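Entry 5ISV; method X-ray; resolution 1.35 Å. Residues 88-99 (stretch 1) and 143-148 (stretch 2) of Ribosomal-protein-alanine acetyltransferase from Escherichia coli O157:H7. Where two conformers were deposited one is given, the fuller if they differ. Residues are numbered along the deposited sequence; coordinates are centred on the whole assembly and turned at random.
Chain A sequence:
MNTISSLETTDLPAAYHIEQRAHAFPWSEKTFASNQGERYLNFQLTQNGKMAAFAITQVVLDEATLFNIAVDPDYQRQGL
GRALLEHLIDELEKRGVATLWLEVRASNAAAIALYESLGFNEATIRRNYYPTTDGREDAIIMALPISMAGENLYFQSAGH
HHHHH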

# COMPACT_ATOMS: atom_id res chain seq x y z
N LEU A 88 1.18 1.04 -8.65
CA LEU A 88 2.17 1.63 -7.73
C LEU A 88 3.58 1.13 -8.00
O LEU A 88 4.49 1.93 -8.18
CB LEU A 88 1.73 1.36 -6.30
CG LEU A 88 2.76 1.73 -5.22
CD1 LEU A 88 3.01 3.24 -5.25
CD2 LEU A 88 2.24 1.27 -3.88
N ILE A 89 3.73 -0.17 -8.09
CA ILE A 89 5.02 -0.80 -8.34
C ILE A 89 5.62 -0.30 -9.66
O ILE A 89 6.80 0.08 -9.73
CB ILE A 89 4.96 -2.32 -8.26
CG1 ILE A 89 4.61 -2.76 -6.81
CG2 ILE A 89 6.24 -2.96 -8.81
CD1 ILE A 89 4.13 -4.18 -6.61
N ASP A 90 4.79 -0.30 -10.73
CA ASP A 90 5.25 0.20 -12.00
C ASP A 90 5.72 1.67 -11.97
O ASP A 90 6.77 2.02 -12.53
CB ASP A 90 4.18 0.00 -13.10
CG ASP A 90 4.80 -0.02 -14.46
OD1 ASP A 90 5.68 -0.88 -14.67
OD2 ASP A 90 4.45 0.84 -15.29
N GLU A 91 4.94 2.53 -11.31
CA GLU A 91 5.31 3.92 -11.18
C GLU A 91 6.60 4.08 -10.37
O GLU A 91 7.49 4.83 -10.76
CB GLU A 91 4.20 4.71 -10.51
CG GLU A 91 4.50 6.19 -10.51
CD GLU A 91 4.88 6.73 -11.88
OE1 GLU A 91 4.14 6.50 -12.87
OE2 GLU A 91 5.93 7.41 -11.96
N LEU A 92 6.71 3.35 -9.27
CA LEU A 92 7.96 3.37 -8.50
C LEU A 92 9.17 2.91 -9.31
O LEU A 92 10.22 3.54 -9.26
CB LEU A 92 7.81 2.57 -7.24
CG LEU A 92 6.81 3.00 -6.19
CD1 LEU A 92 6.63 1.92 -5.16
CD2 LEU A 92 7.13 4.33 -5.55
N GLU A 93 8.99 1.87 -10.13
CA GLU A 93 10.06 1.38 -10.99
C GLU A 93 10.47 2.46 -12.00
O GLU A 93 11.64 2.70 -12.24
CB GLU A 93 9.63 0.07 -11.68
CG GLU A 93 10.78 -0.75 -12.25
CD GLU A 93 11.23 -0.33 -13.63
OE1 GLU A 93 10.56 0.52 -14.27
OE2 GLU A 93 12.25 -0.85 -14.09
N LYS A 94 9.49 3.13 -12.63
CA LYS A 94 9.81 4.23 -13.54
C LYS A 94 10.66 5.33 -12.91
O LYS A 94 11.48 5.96 -13.57
CB LYS A 94 8.52 4.84 -14.12
CG LYS A 94 7.86 3.95 -15.16
CD LYS A 94 6.71 4.61 -15.92
CE LYS A 94 5.36 4.13 -15.44
NZ LYS A 94 4.26 4.75 -16.23
N ARG A 95 10.45 5.55 -11.61
CA ARG A 95 11.15 6.59 -10.84
C ARG A 95 12.48 6.11 -10.25
O ARG A 95 13.19 6.89 -9.59
CB ARG A 95 10.24 7.08 -9.71
CG ARG A 95 9.09 7.93 -10.20
CD ARG A 95 8.04 8.10 -9.11
NE ARG A 95 6.91 8.87 -9.64
CZ ARG A 95 6.45 10.02 -9.16
NH1 ARG A 95 6.99 10.59 -8.08
NH2 ARG A 95 5.43 10.61 -9.79
N GLY A 96 12.84 4.85 -10.49
CA GLY A 96 14.11 4.31 -10.01
C GLY A 96 14.11 3.97 -8.54
O GLY A 96 15.16 3.76 -7.96
N VAL A 97 12.94 3.83 -7.93
CA VAL A 97 12.85 3.50 -6.50
C VAL A 97 13.38 2.08 -6.29
O VAL A 97 13.10 1.17 -7.08
CB VAL A 97 11.39 3.64 -6.02
CG1 VAL A 97 11.13 2.98 -4.68
CG2 VAL A 97 10.99 5.11 -6.00
N ALA A 98 14.20 1.91 -5.26
CA ALA A 98 14.88 0.64 -5.03
C ALA A 98 14.04 -0.43 -4.36
O ALA A 98 14.15 -1.60 -4.72
CB ALA A 98 16.12 0.88 -4.20
N THR A 99 13.26 -0.04 -3.36
CA THR A 99 12.44 -1.00 -2.60
C THR A 99 11.12 -0.39 -2.25
O THR A 99 10.99 0.85 -2.22
CB THR A 99 13.13 -1.42 -1.29
OG1 THR A 99 13.41 -0.25 -0.52
CG2 THR A 99 14.41 -2.20 -1.54
N ALA A 143 9.28 -6.72 2.19
CA ALA A 143 10.04 -5.87 1.26
C ALA A 143 10.01 -6.42 -0.17
O ALA A 143 10.15 -7.62 -0.39
CB ALA A 143 11.49 -5.73 1.74
N LEU A 144 9.83 -5.53 -1.13
CA LEU A 144 9.89 -5.84 -2.53
C LEU A 144 11.02 -5.04 -3.20
O LEU A 144 10.96 -3.82 -3.27
CB LEU A 144 8.57 -5.50 -3.17
CG LEU A 144 8.58 -5.65 -4.71
CD1 LEU A 144 8.73 -7.10 -5.14
CD2 LEU A 144 7.30 -5.09 -5.31
N PRO A 145 12.05 -5.73 -3.68
CA PRO A 145 13.04 -5.05 -4.53
C PRO A 145 12.37 -4.65 -5.86
O PRO A 145 11.66 -5.46 -6.41
CB PRO A 145 14.14 -6.10 -4.71
CG PRO A 145 13.94 -7.03 -3.57
CD PRO A 145 12.45 -7.10 -3.35
N ILE A 146 12.63 -3.44 -6.31
CA ILE A 146 12.08 -2.93 -7.54
C ILE A 146 13.20 -2.65 -8.54
O ILE A 146 13.43 -3.44 -9.44
CB ILE A 146 11.15 -1.72 -7.25
CG1 ILE A 146 9.96 -2.23 -6.42
CG2 ILE A 146 10.63 -1.09 -8.56
CD1 ILE A 146 8.94 -1.19 -6.05
N SER A 147 13.91 -1.54 -8.39
CA SER A 147 14.84 -1.09 -9.42
C SER A 147 16.25 -1.69 -9.22
O SER A 147 16.74 -1.94 -8.09
CB SER A 147 14.91 0.44 -9.46
OG SER A 147 13.61 1.00 -9.71
N MET A 148 16.91 -1.86 -10.36
CA MET A 148 18.28 -2.29 -10.39
C MET A 148 19.25 -1.10 -10.37
O MET A 148 18.95 -0.03 -10.91
CB MET A 148 18.55 -3.15 -11.62
CG MET A 148 17.70 -4.41 -11.73
SD MET A 148 16.23 -4.24 -12.63
CE MET A 148 16.93 -4.54 -14.24
O HOH W 1 17.66 2.67 -10.04
O HOH W 2 16.41 -3.04 -5.43

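The apolar centre of the contact is formed by Ile89 and Leu92 on the helix and Leu144 and Ile146 on the other stretch. Ile146 has the largest area covered by the opposing stretch. Its CA-to-CB bond points toward the helix, and in its m, t rotamer CD1 packs against both helical residues. CD1 of Ile146 lies 4.0 Å from CD1 of Leu92 and 4.2 Å from CG2 of Ile89. Leu144 starts sideways, but its t, p rotamer brings the end of the side chain nearer. Its CD2 lies 3.5 Å from CD1 of Ile89. Branched aliphatic side chains suit this place because they fill space without needing polar partners, and Leu92 and Leu144 are buried. At the margin, the aliphatic part of Glu93 adds to the packing, with CB 3.5 Å from CG2 of Ile146, while its carboxylate remains free of the contact.

Beyond the helix, the contact becomes polar and uses mainly backbone atoms. Gly96 ends the helix in a Schellman motif, with the positive phi that favours glycine. Its N bonds to Glu93 O at 3.0 Å, and Val97 N bonds to Leu92 O at 3.0 Å. The chain then turns so that Val97 O meets Ser147. Ser147 OG donates to Val97 O at 2.7 Å. Ser147 N reaches the same Val97 O at 3.1 Å, but this bond is weak. A small side chain pointing toward the helix stretch, in rotamer m, lets the hydroxyl reach this carbonyl.

Ile146 N donates to Ala98 O at 2.9 Å in a nearly straight bond. Thr99 and Pro145 form an antiparallel, non-hydrogen-bonded pair, so the proline's lack of an N-H costs no bond there. Thr99 CA makes a C-H...O contact with Leu144 O at 3.3 Å. At the outer edge, water 2 bridges Ala98 O (2.8 Å) and Ser147 O (2.9 Å).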